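Local atomic coordinates of CalG4 (PDB entry 3IA7), a protein that belongs to the GT-B clan, its chain folded into two halves that each carry a parallel beta-sheet flanked by helices. Residues H6-H17 with P103-P112; E184-F192 with A389-L397. All blocks are in the same frame, centred on the assembly; numbering follows the deposited sequence.

Interaction 1 (H6-H17 with P103-P112)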
loop_
_atom_site.group_PDB
_atom_site.type_symbol
_atom_site.label_atom_id
_atom_site.label_comp_id
_atom_site.label_asym_id
_atom_site.label_seq_id
_atom_site.Cartn_x
_atom_site.Cartn_y
_atom_site.Cartn_z
ATOM N N HIS A 6 -9.127 -1.518 -23.943
ATOM C CA HIS A 6 -7.763 -1.998 -23.958
ATOM C C HIS A 6 -6.862 -0.775 -23.742
ATOM O O HIS A 6 -6.808 0.155 -24.576
ATOM C CB HIS A 6 -7.419 -2.704 -25.272
ATOM C CG HIS A 6 -6.035 -3.291 -25.279
ATOM N ND1 HIS A 6 -5.429 -3.774 -26.420
ATOM C CD2 HIS A 6 -5.136 -3.461 -24.278
ATOM C CE1 HIS A 6 -4.227 -4.240 -26.115
ATOM N NE2 HIS A 6 -4.024 -4.068 -24.824
ATOM N N ILE A 7 -6.195 -0.754 -22.594
ATOM C CA ILE A 7 -5.443 0.425 -22.234
ATOM C C ILE A 7 -3.967 0.069 -22.170
ATOM O O ILE A 7 -3.583 -0.852 -21.426
ATOM C CB ILE A 7 -5.941 0.984 -20.866
ATOM C CG1 ILE A 7 -7.449 1.386 -20.975
ATOM C CG2 ILE A 7 -5.043 2.193 -20.509
ATOM C CD1 ILE A 7 -8.044 1.988 -19.680
ATOM N N LEU A 8 -3.132 0.758 -22.937
ATOM C CA LEU A 8 -1.680 0.482 -22.888
ATOM C C LEU A 8 -0.936 1.525 -22.050
ATOM O O LEU A 8 -1.159 2.746 -22.230
ATOM C CB LEU A 8 -1.088 0.399 -24.278
ATOM C CG LEU A 8 0.445 0.423 -24.275
ATOM C CD1 LEU A 8 0.919 -1.001 -24.040
ATOM C CD2 LEU A 8 0.957 0.924 -25.596
ATOM N N PHE A 9 -0.106 1.046 -21.127
ATOM C CA PHE A 9 0.789 1.937 -20.371
ATOM C C PHE A 9 2.197 1.817 -20.934
ATOM O O PHE A 9 2.756 0.736 -21.050
ATOM C CB PHE A 9 0.836 1.538 -18.893
ATOM C CG PHE A 9 -0.322 1.994 -18.091
ATOM C CD1 PHE A 9 -1.615 1.518 -18.345
ATOM C CD2 PHE A 9 -0.127 2.862 -17.021
ATOM C CE1 PHE A 9 -2.711 1.943 -17.561
ATOM C CE2 PHE A 9 -1.213 3.285 -16.217
ATOM C CZ PHE A 9 -2.523 2.826 -16.509
ATOM N N ALA A 10 2.772 2.935 -21.290
ATOM C CA ALA A 10 4.203 2.984 -21.680
ATOM C C ALA A 10 4.989 3.681 -20.573
ATOM O O ALA A 10 4.717 4.883 -20.266
ATOM C CB ALA A 10 4.363 3.740 -23.021
ATOM N N ASN A 11 5.970 2.985 -19.984
ATOM C CA ASN A 11 6.750 3.557 -18.911
ATOM C C ASN A 11 8.218 3.141 -19.020
ATOM O O ASN A 11 8.554 2.130 -19.671
ATOM C CB ASN A 11 6.213 3.140 -17.520
ATOM C CG ASN A 11 6.487 4.215 -16.421
ATOM O OD1 ASN A 11 7.316 5.125 -16.567
ATOM N ND2 ASN A 11 5.712 4.151 -15.366
ATOM N N VAL A 12 9.080 3.952 -18.427
ATOM C CA VAL A 12 10.498 3.633 -18.356
ATOM C C VAL A 12 10.710 2.705 -17.129
ATOM O O VAL A 12 9.852 2.604 -16.258
ATOM C CB VAL A 12 11.383 4.915 -18.305
ATOM C CG1 VAL A 12 11.074 5.700 -17.065
ATOM C CG2 VAL A 12 12.895 4.554 -18.309
ATOM N N GLN A 13 11.835 2.006 -17.074
ATOM C CA GLN A 13 12.070 1.198 -15.891
ATOM C C GLN A 13 12.526 2.137 -14.755
ATOM O O GLN A 13 12.988 3.247 -14.997
ATOM C CB GLN A 13 13.020 0.032 -16.190
ATOM C CG GLN A 13 14.351 0.422 -16.609
ATOM C CD GLN A 13 15.404 -0.691 -16.452
ATOM O OE1 GLN A 13 15.126 -1.902 -16.143
ATOM N NE2 GLN A 13 16.633 -0.287 -16.710
ATOM N N GLY A 14 12.381 1.711 -13.520
ATOM C CA GLY A 14 12.845 2.519 -12.413
ATOM C C GLY A 14 11.696 2.691 -11.455
ATOM O O GLY A 14 10.539 2.978 -11.853
ATOM N N HIS A 15 12.024 2.503 -10.185
ATOM C CA HIS A 15 11.049 2.433 -9.152
ATOM C C HIS A 15 10.209 3.723 -9.144
ATOM O O HIS A 15 8.982 3.677 -8.969
ATOM C CB HIS A 15 11.730 2.213 -7.801
ATOM C CG HIS A 15 10.805 2.382 -6.643
ATOM N ND1 HIS A 15 9.826 1.458 -6.333
ATOM C CD2 HIS A 15 10.664 3.395 -5.755
ATOM C CE1 HIS A 15 9.140 1.879 -5.281
ATOM N NE2 HIS A 15 9.621 3.056 -4.916
ATOM N N GLY A 16 10.896 4.858 -9.298
ATOM C CA GLY A 16 10.282 6.172 -9.181
ATOM C C GLY A 16 9.265 6.468 -10.275
ATOM O O GLY A 16 8.405 7.324 -10.101
ATOM N N HIS A 17 9.371 5.766 -11.399
ATOM C CA HIS A 17 8.474 5.942 -12.532
ATOM C C HIS A 17 7.393 4.881 -12.491
ATOM O O HIS A 17 6.221 5.183 -12.735
ATOM C CB HIS A 17 9.254 5.838 -13.844
ATOM C CG HIS A 17 10.153 7.015 -14.069
ATOM N ND1 HIS A 17 9.725 8.157 -14.707
ATOM C CD2 HIS A 17 11.421 7.259 -13.663
ATOM C CE1 HIS A 17 10.705 9.051 -14.713
ATOM N NE2 HIS A 17 11.750 8.521 -14.106
ATOM N N PRO A 103 -4.196 -0.606 -29.015
ATOM C CA PRO A 103 -5.086 -0.440 -27.876
ATOM C C PRO A 103 -6.056 0.726 -28.126
ATOM O O PRO A 103 -5.861 1.486 -29.053
ATOM C CB PRO A 103 -4.112 -0.088 -26.733
ATOM C CG PRO A 103 -3.002 0.712 -27.401
ATOM C CD PRO A 103 -2.827 -0.086 -28.739
ATOM N N ASP A 104 -7.024 0.915 -27.244
ATOM C CA ASP A 104 -7.983 2.041 -27.310
ATOM C C ASP A 104 -7.417 3.355 -26.747
ATOM O O ASP A 104 -7.885 4.440 -27.072
ATOM C CB ASP A 104 -9.187 1.676 -26.460
ATOM C CG ASP A 104 -9.898 0.450 -26.968
ATOM O OD1 ASP A 104 -9.927 0.254 -28.195
ATOM O OD2 ASP A 104 -10.405 -0.325 -26.139
ATOM N N LEU A 105 -6.425 3.241 -25.877
ATOM C CA LEU A 105 -5.886 4.422 -25.170
ATOM C C LEU A 105 -4.400 4.191 -24.824
ATOM O O LEU A 105 -4.064 3.081 -24.436
ATOM C CB LEU A 105 -6.674 4.639 -23.874
ATOM C CG LEU A 105 -6.140 5.777 -23.007
ATOM C CD1 LEU A 105 -6.409 7.175 -23.679
ATOM C CD2 LEU A 105 -6.740 5.657 -21.571
ATOM N N VAL A 106 -3.540 5.209 -24.982
ATOM C CA VAL A 106 -2.111 5.136 -24.616
ATOM C C VAL A 106 -1.920 5.965 -23.350
ATOM O O VAL A 106 -2.303 7.157 -23.294
ATOM C CB VAL A 106 -1.216 5.698 -25.778
ATOM C CG1 VAL A 106 0.286 5.777 -25.397
ATOM C CG2 VAL A 106 -1.418 4.835 -27.066
ATOM N N VAL A 107 -1.432 5.360 -22.301
ATOM C CA VAL A 107 -1.184 6.131 -21.079
ATOM C C VAL A 107 0.335 6.083 -20.972
ATOM O O VAL A 107 0.912 4.989 -20.924
ATOM C CB VAL A 107 -1.851 5.465 -19.868
ATOM C CG1 VAL A 107 -1.497 6.245 -18.569
ATOM C CG2 VAL A 107 -3.388 5.406 -20.043
ATOM N N TYR A 108 0.996 7.218 -20.974
ATOM C CA TYR A 108 2.470 7.216 -20.899
ATOM C C TYR A 108 2.979 8.077 -19.754
ATOM O O TYR A 108 2.445 9.176 -19.443
ATOM C CB TYR A 108 3.072 7.730 -22.220
ATOM C CG TYR A 108 2.649 9.176 -22.579
ATOM C CD1 TYR A 108 3.453 10.275 -22.188
ATOM C CD2 TYR A 108 1.503 9.444 -23.333
ATOM C CE1 TYR A 108 3.086 11.591 -22.488
ATOM C CE2 TYR A 108 1.132 10.830 -23.677
ATOM C CZ TYR A 108 1.968 11.874 -23.220
ATOM O OH TYR A 108 1.689 13.202 -23.509
ATOM N N ASP A 109 4.053 7.599 -19.138
ATOM C CA ASP A 109 4.750 8.438 -18.155
ATOM C C ASP A 109 5.484 9.538 -18.879
ATOM O O ASP A 109 5.866 9.407 -20.045
ATOM C CB ASP A 109 5.746 7.585 -17.339
ATOM C CG ASP A 109 6.568 8.423 -16.354
ATOM O OD1 ASP A 109 5.996 8.758 -15.303
ATOM O OD2 ASP A 109 7.766 8.750 -16.648
ATOM N N VAL A 110 5.686 10.651 -18.183
ATOM C CA VAL A 110 6.375 11.813 -18.787
ATOM C C VAL A 110 7.802 11.534 -19.303
ATOM O O VAL A 110 8.204 12.091 -20.325
ATOM C CB VAL A 110 6.342 13.037 -17.844
ATOM C CG1 VAL A 110 7.162 12.747 -16.587
ATOM C CG2 VAL A 110 6.850 14.334 -18.579
ATOM N N PHE A 111 8.544 10.636 -18.667
ATOM C CA PHE A 111 9.903 10.352 -19.176
ATOM C C PHE A 111 9.853 9.786 -20.637
ATOM O O PHE A 111 10.496 10.341 -21.548
ATOM C CB PHE A 111 10.642 9.431 -18.214
ATOM C CG PHE A 111 12.050 9.034 -18.682
ATOM C CD1 PHE A 111 13.171 9.475 -17.984
ATOM C CD2 PHE A 111 12.226 8.212 -19.786
ATOM C CE1 PHE A 111 14.486 9.111 -18.436
ATOM C CE2 PHE A 111 13.531 7.850 -20.247
ATOM C CZ PHE A 111 14.633 8.292 -19.547
ATOM N N PRO A 112 9.090 8.718 -20.884
ATOM C CA PRO A 112 8.867 8.333 -22.294
ATOM C C PRO A 112 7.758 9.097 -23.049
ATOM O O PRO A 112 6.985 8.476 -23.797
ATOM C CB PRO A 112 8.495 6.826 -22.168
ATOM C CG PRO A 112 7.666 6.805 -20.863
ATOM C CD PRO A 112 8.489 7.727 -19.955
HETATM O O HOH W 1 4.418 7.489 -13.355
#

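Interaction 2 (E184-F192 with A389-L397)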
loop_
_atom_site.group_PDB
_atom_site.type_symbol
_atom_site.label_atom_id
_atom_site.label_comp_id
_atom_site.label_asym_id
_atom_site.label_seq_id
_atom_site.Cartn_x
_atom_site.Cartn_y
_atom_site.Cartn_z
ATOM N N GLU A 184 4.201 20.695 -25.912
ATOM C CA GLU A 184 2.763 20.544 -26.068
ATOM C C GLU A 184 2.130 19.830 -24.881
ATOM O O GLU A 184 2.716 18.900 -24.338
ATOM C CB GLU A 184 2.431 19.784 -27.350
ATOM C CG GLU A 184 2.710 20.663 -28.554
ATOM C CD GLU A 184 2.305 19.984 -29.831
ATOM O OE1 GLU A 184 2.936 18.998 -30.189
ATOM O OE2 GLU A 184 1.377 20.466 -30.483
ATOM N N ILE A 185 0.917 20.241 -24.534
ATOM C CA ILE A 185 0.179 19.733 -23.348
ATOM C C ILE A 185 -0.762 18.605 -23.768
ATOM O O ILE A 185 -1.498 18.721 -24.762
ATOM C CB ILE A 185 -0.604 20.901 -22.692
ATOM C CG1 ILE A 185 0.420 21.943 -22.185
ATOM C CG2 ILE A 185 -1.630 20.389 -21.616
ATOM C CD1 ILE A 185 -0.167 23.186 -21.476
ATOM N N GLU A 186 -0.721 17.510 -23.032
ATOM C CA GLU A 186 -1.586 16.348 -23.283
ATOM C C GLU A 186 -3.072 16.630 -23.022
ATOM O O GLU A 186 -3.400 17.542 -22.274
ATOM C CB GLU A 186 -1.119 15.138 -22.445
ATOM C CG GLU A 186 -1.656 13.805 -23.017
ATOM C CD GLU A 186 -1.490 13.713 -24.552
ATOM O OE1 GLU A 186 -0.373 13.437 -25.028
ATOM O OE2 GLU A 186 -2.464 13.986 -25.288
ATOM N N GLY A 187 -3.964 15.902 -23.695
ATOM C CA GLY A 187 -5.427 16.085 -23.477
ATOM C C GLY A 187 -5.821 15.879 -22.002
ATOM O O GLY A 187 -6.769 16.509 -21.504
ATOM N N LEU A 188 -5.101 14.980 -21.322
ATOM C CA LEU A 188 -5.241 14.724 -19.867
ATOM C C LEU A 188 -3.876 14.383 -19.265
ATOM O O LEU A 188 -3.097 13.595 -19.834
ATOM C CB LEU A 188 -6.249 13.568 -19.554
ATOM C CG LEU A 188 -6.379 13.150 -18.061
ATOM C CD1 LEU A 188 -7.032 14.315 -17.225
ATOM C CD2 LEU A 188 -7.129 11.796 -17.893
ATOM N N THR A 189 -3.571 15.002 -18.119
ATOM C CA THR A 189 -2.352 14.713 -17.397
ATOM C C THR A 189 -2.733 14.406 -15.946
ATOM O O THR A 189 -3.388 15.238 -15.295
ATOM C CB THR A 189 -1.362 15.918 -17.443
ATOM O OG1 THR A 189 -1.019 16.218 -18.834
ATOM C CG2 THR A 189 -0.045 15.528 -16.704
ATOM N N ILE A 190 -2.334 13.222 -15.476
ATOM C CA ILE A 190 -2.547 12.776 -14.131
ATOM C C ILE A 190 -1.227 13.002 -13.401
ATOM O O ILE A 190 -0.167 12.437 -13.750
ATOM C CB ILE A 190 -2.967 11.256 -14.036
ATOM C CG1 ILE A 190 -4.126 10.908 -15.015
ATOM C CG2 ILE A 190 -3.225 10.826 -12.514
ATOM C CD1 ILE A 190 -5.447 11.461 -14.668
ATOM N N VAL A 191 -1.288 13.863 -12.394
ATOM C CA VAL A 191 -0.111 14.245 -11.656
ATOM C C VAL A 191 -0.226 13.649 -10.261
ATOM O O VAL A 191 -1.218 13.937 -9.541
ATOM C CB VAL A 191 -0.049 15.801 -11.541
ATOM C CG1 VAL A 191 1.171 16.193 -10.746
ATOM C CG2 VAL A 191 -0.009 16.458 -12.926
ATOM N N PHE A 192 0.755 12.853 -9.841
ATOM C CA PHE A 192 0.645 12.110 -8.559
ATOM C C PHE A 192 1.119 12.933 -7.372
ATOM O O PHE A 192 1.939 12.478 -6.534
ATOM C CB PHE A 192 1.399 10.773 -8.692
ATOM C CG PHE A 192 0.772 9.857 -9.735
ATOM C CD1 PHE A 192 -0.540 9.402 -9.585
ATOM C CD2 PHE A 192 1.516 9.448 -10.841
ATOM C CE1 PHE A 192 -1.139 8.563 -10.552
ATOM C CE2 PHE A 192 0.927 8.584 -11.813
ATOM C CZ PHE A 192 -0.402 8.179 -11.677
ATOM N N ALA A 389 -8.082 9.014 -10.118
ATOM C CA ALA A 389 -7.286 8.919 -11.348
ATOM C C ALA A 389 -8.001 8.046 -12.415
ATOM O O ALA A 389 -8.088 8.443 -13.599
ATOM C CB ALA A 389 -5.910 8.389 -11.018
ATOM N N ALA A 390 -8.583 6.924 -11.974
ATOM C CA ALA A 390 -9.375 6.015 -12.849
ATOM C C ALA A 390 -10.662 6.705 -13.341
ATOM O O ALA A 390 -11.042 6.546 -14.495
ATOM C CB ALA A 390 -9.685 4.728 -12.135
ATOM N N ASP A 391 -11.318 7.465 -12.459
ATOM C CA ASP A 391 -12.501 8.246 -12.842
ATOM C C ASP A 391 -12.159 9.239 -13.973
ATOM O O ASP A 391 -12.922 9.355 -14.962
ATOM C CB ASP A 391 -13.092 9.022 -11.635
ATOM C CG ASP A 391 -13.816 8.130 -10.629
ATOM O OD1 ASP A 391 -13.989 6.899 -10.841
ATOM O OD2 ASP A 391 -14.270 8.698 -9.621
ATOM N N GLU A 392 -11.008 9.894 -13.851
ATOM C CA GLU A 392 -10.602 10.937 -14.809
ATOM C C GLU A 392 -10.289 10.245 -16.124
ATOM O O GLU A 392 -10.653 10.720 -17.178
ATOM C CB GLU A 392 -9.323 11.647 -14.362
ATOM C CG GLU A 392 -9.423 12.423 -13.055
ATOM C CD GLU A 392 -10.064 13.794 -13.170
ATOM O OE1 GLU A 392 -10.246 14.329 -14.290
ATOM O OE2 GLU A 392 -10.359 14.368 -12.104
ATOM N N VAL A 393 -9.603 9.113 -16.057
ATOM C CA VAL A 393 -9.279 8.408 -17.297
ATOM C C VAL A 393 -10.559 7.919 -17.967
ATOM O O VAL A 393 -10.728 8.069 -19.205
ATOM C CB VAL A 393 -8.348 7.224 -17.048
ATOM C CG1 VAL A 393 -8.245 6.371 -18.324
ATOM C CG2 VAL A 393 -6.924 7.693 -16.514
ATOM N N GLU A 394 -11.461 7.299 -17.192
ATOM C CA GLU A 394 -12.718 6.824 -17.798
ATOM C C GLU A 394 -13.594 7.947 -18.384
ATOM O O GLU A 394 -14.172 7.782 -19.461
ATOM C CB GLU A 394 -13.539 5.952 -16.834
ATOM C CG GLU A 394 -12.839 4.622 -16.481
ATOM C CD GLU A 394 -13.739 3.733 -15.685
ATOM O OE1 GLU A 394 -14.367 4.246 -14.729
ATOM O OE2 GLU A 394 -13.819 2.530 -16.036
ATOM N N ALA A 395 -13.658 9.084 -17.683
ATOM C CA ALA A 395 -14.371 10.271 -18.166
ATOM C C ALA A 395 -13.757 10.848 -19.462
ATOM O O ALA A 395 -14.485 11.256 -20.357
ATOM C CB ALA A 395 -14.439 11.374 -17.069
ATOM N N TYR A 396 -12.425 10.879 -19.542
ATOM C CA TYR A 396 -11.698 11.363 -20.715
ATOM C C TYR A 396 -12.060 10.488 -21.894
ATOM O O TYR A 396 -12.424 10.985 -22.965
ATOM C CB TYR A 396 -10.188 11.345 -20.401
ATOM C CG TYR A 396 -9.217 11.761 -21.495
ATOM C CD1 TYR A 396 -9.244 13.052 -22.069
ATOM C CD2 TYR A 396 -8.275 10.864 -21.948
ATOM C CE1 TYR A 396 -8.338 13.418 -23.043
ATOM C CE2 TYR A 396 -7.360 11.218 -22.918
ATOM C CZ TYR A 396 -7.387 12.490 -23.458
ATOM O OH TYR A 396 -6.420 12.846 -24.374
ATOM N N LEU A 397 -12.036 9.178 -21.688
ATOM C CA LEU A 397 -12.479 8.235 -22.735
ATOM C C LEU A 397 -13.907 8.474 -23.197
ATOM O O LEU A 397 -14.168 8.483 -24.392
ATOM C CB LEU A 397 -12.316 6.802 -22.267
ATOM C CG LEU A 397 -10.902 6.229 -22.251
ATOM C CD1 LEU A 397 -10.991 4.806 -21.684
ATOM C CD2 LEU A 397 -10.306 6.176 -23.652
#

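Interaction 1 (H6-H17 with P103-P112)
Asp-109 OD2 is gripped by two N-H groups that come in from opposite faces of its carboxylate. His-17 ND1 donates to Asp-109 OD2 over 2.8 Å, and the backbone N of Phe-111 reaches the same OD2 at 2.9 Å, closing an Asx turn just past the strand end. The imidazole stands almost at right angles to the carboxylate, planes 88° apart. With CG of Asp-109 anti to its own N (chi1 176°), the carboxylate reaches across to the start of helix 15-30. A water bridges the other oxygen, OD1, to His-17 O, which also accepts from Asn-11 ND2; that amide nitrogen has a second partner in Tyr-37 OH. Beside this His-carboxylate pair, Phe-111 turns an edge toward the His-17 ring face and takes Val-12 CG2 over one of its own faces.

Upstream, strands 6-10 and 105-109 run parallel. Leu-8 and Ala-10 each use both N and O to bond the neighbouring strand, from Leu-8 N to Leu-105 O (2.9 Å) through to Asp-109 N and Ala-10 O (3.0 Å). On one face of the sheet Val-107 CB sits over the centre of the Phe-9 ring, 4.0 Å from its centroid, while Val-107 CG2 meets Ile-7 CG2 at 3.6 Å. At the opening end Asp-104 OD2 takes a nearly straight bond from His-6 N (2.8 Å, 172°), and Pro-103 CB lies over the His-6 ring, whose NE2 bonds Thr-36 OG1. These are neighbouring central strands, first and fourth in sequence, of the Rossmann-like N-terminal half of a GT-B fold.

Interaction 2 (E184-F192 with A389-L397)
The C-terminal helix 385-400 lies here against the sheet of the N-terminal half, with Leu-188 and Ile-190 of segment 184-192 facing Ala-389, Glu-392, Val-393 and Tyr-396 across the join. The strand and helix segments run almost exactly antiparallel, at 177°, with axes 9.7 Å apart, and the four helix residues, spaced three, one and three apart, form one side of the helix.

Leu-188 sets its CB squarely over the Tyr-396 ring, 3.9 Å from the centroid and 7° off the normal, a CH-pi contact. CG of Tyr-396 is anti to the backbone N (chi1 178°), which sends the ring out past Leu-188 until its OH lies 3.5 Å from Gly-187 CA. The hydroxyl finds its polar partner in Ala-127 O, at the start of strand 127-131. Leu-188 CD2 meanwhile rests on the helix backbone, 3.8 Å from Glu-392 O, with Val-393 CG2 nearby.

A final helix that crosses back to pack on the first domain is a familiar feature of GT-B proteins, and the chain does that here: the preceding sheet belongs to the C-terminal half, whereas helix 385-400 also touches helix 15-30 through Ala-389 and Ala-390.

Further along, Ile-190 splits its branches: CG2 meets Ala-389 CB at 3.9 Å, and CD1, swung round by the bend at chi2, reaches Glu-392 CB at 3.9 Å. Glu-392 thus gives its aliphatic root to the contact, while its bent chain carries OE2 to a salt bridge with Arg-388. Glu-186 OE2 accepts from Gly-187 N over 2.9 Å, on the anti side and tilted out of the carboxylate plane, while OE1 is bonded to Tyr-108 OH. Elsewhere on the helix, Asp-391 and Glu-394 pair with Arg-31.

Both contacts are largely buried and both reach the seven-stranded parallel sheet, but they use it differently. Interaction 1 joins two adjacent strands edge to edge, so backbone hydrogen bonds dominate, with a polar cluster at the C-terminal ends. Interaction 2 lays a helix on one face of that sheet and relies on aliphatic and aromatic packing between its two segments; it buries 331 Å² against 805 Å² for interaction 1. The two meet directly. Leu-105 of interaction 1 packs on Val-393, Tyr-396 and Leu-397 of the helix, its CD2 lying 3.6 Å from Val-393 CG1, while Tyr-108 OH and Glu-186 OE1 probably share a hydrogen bond.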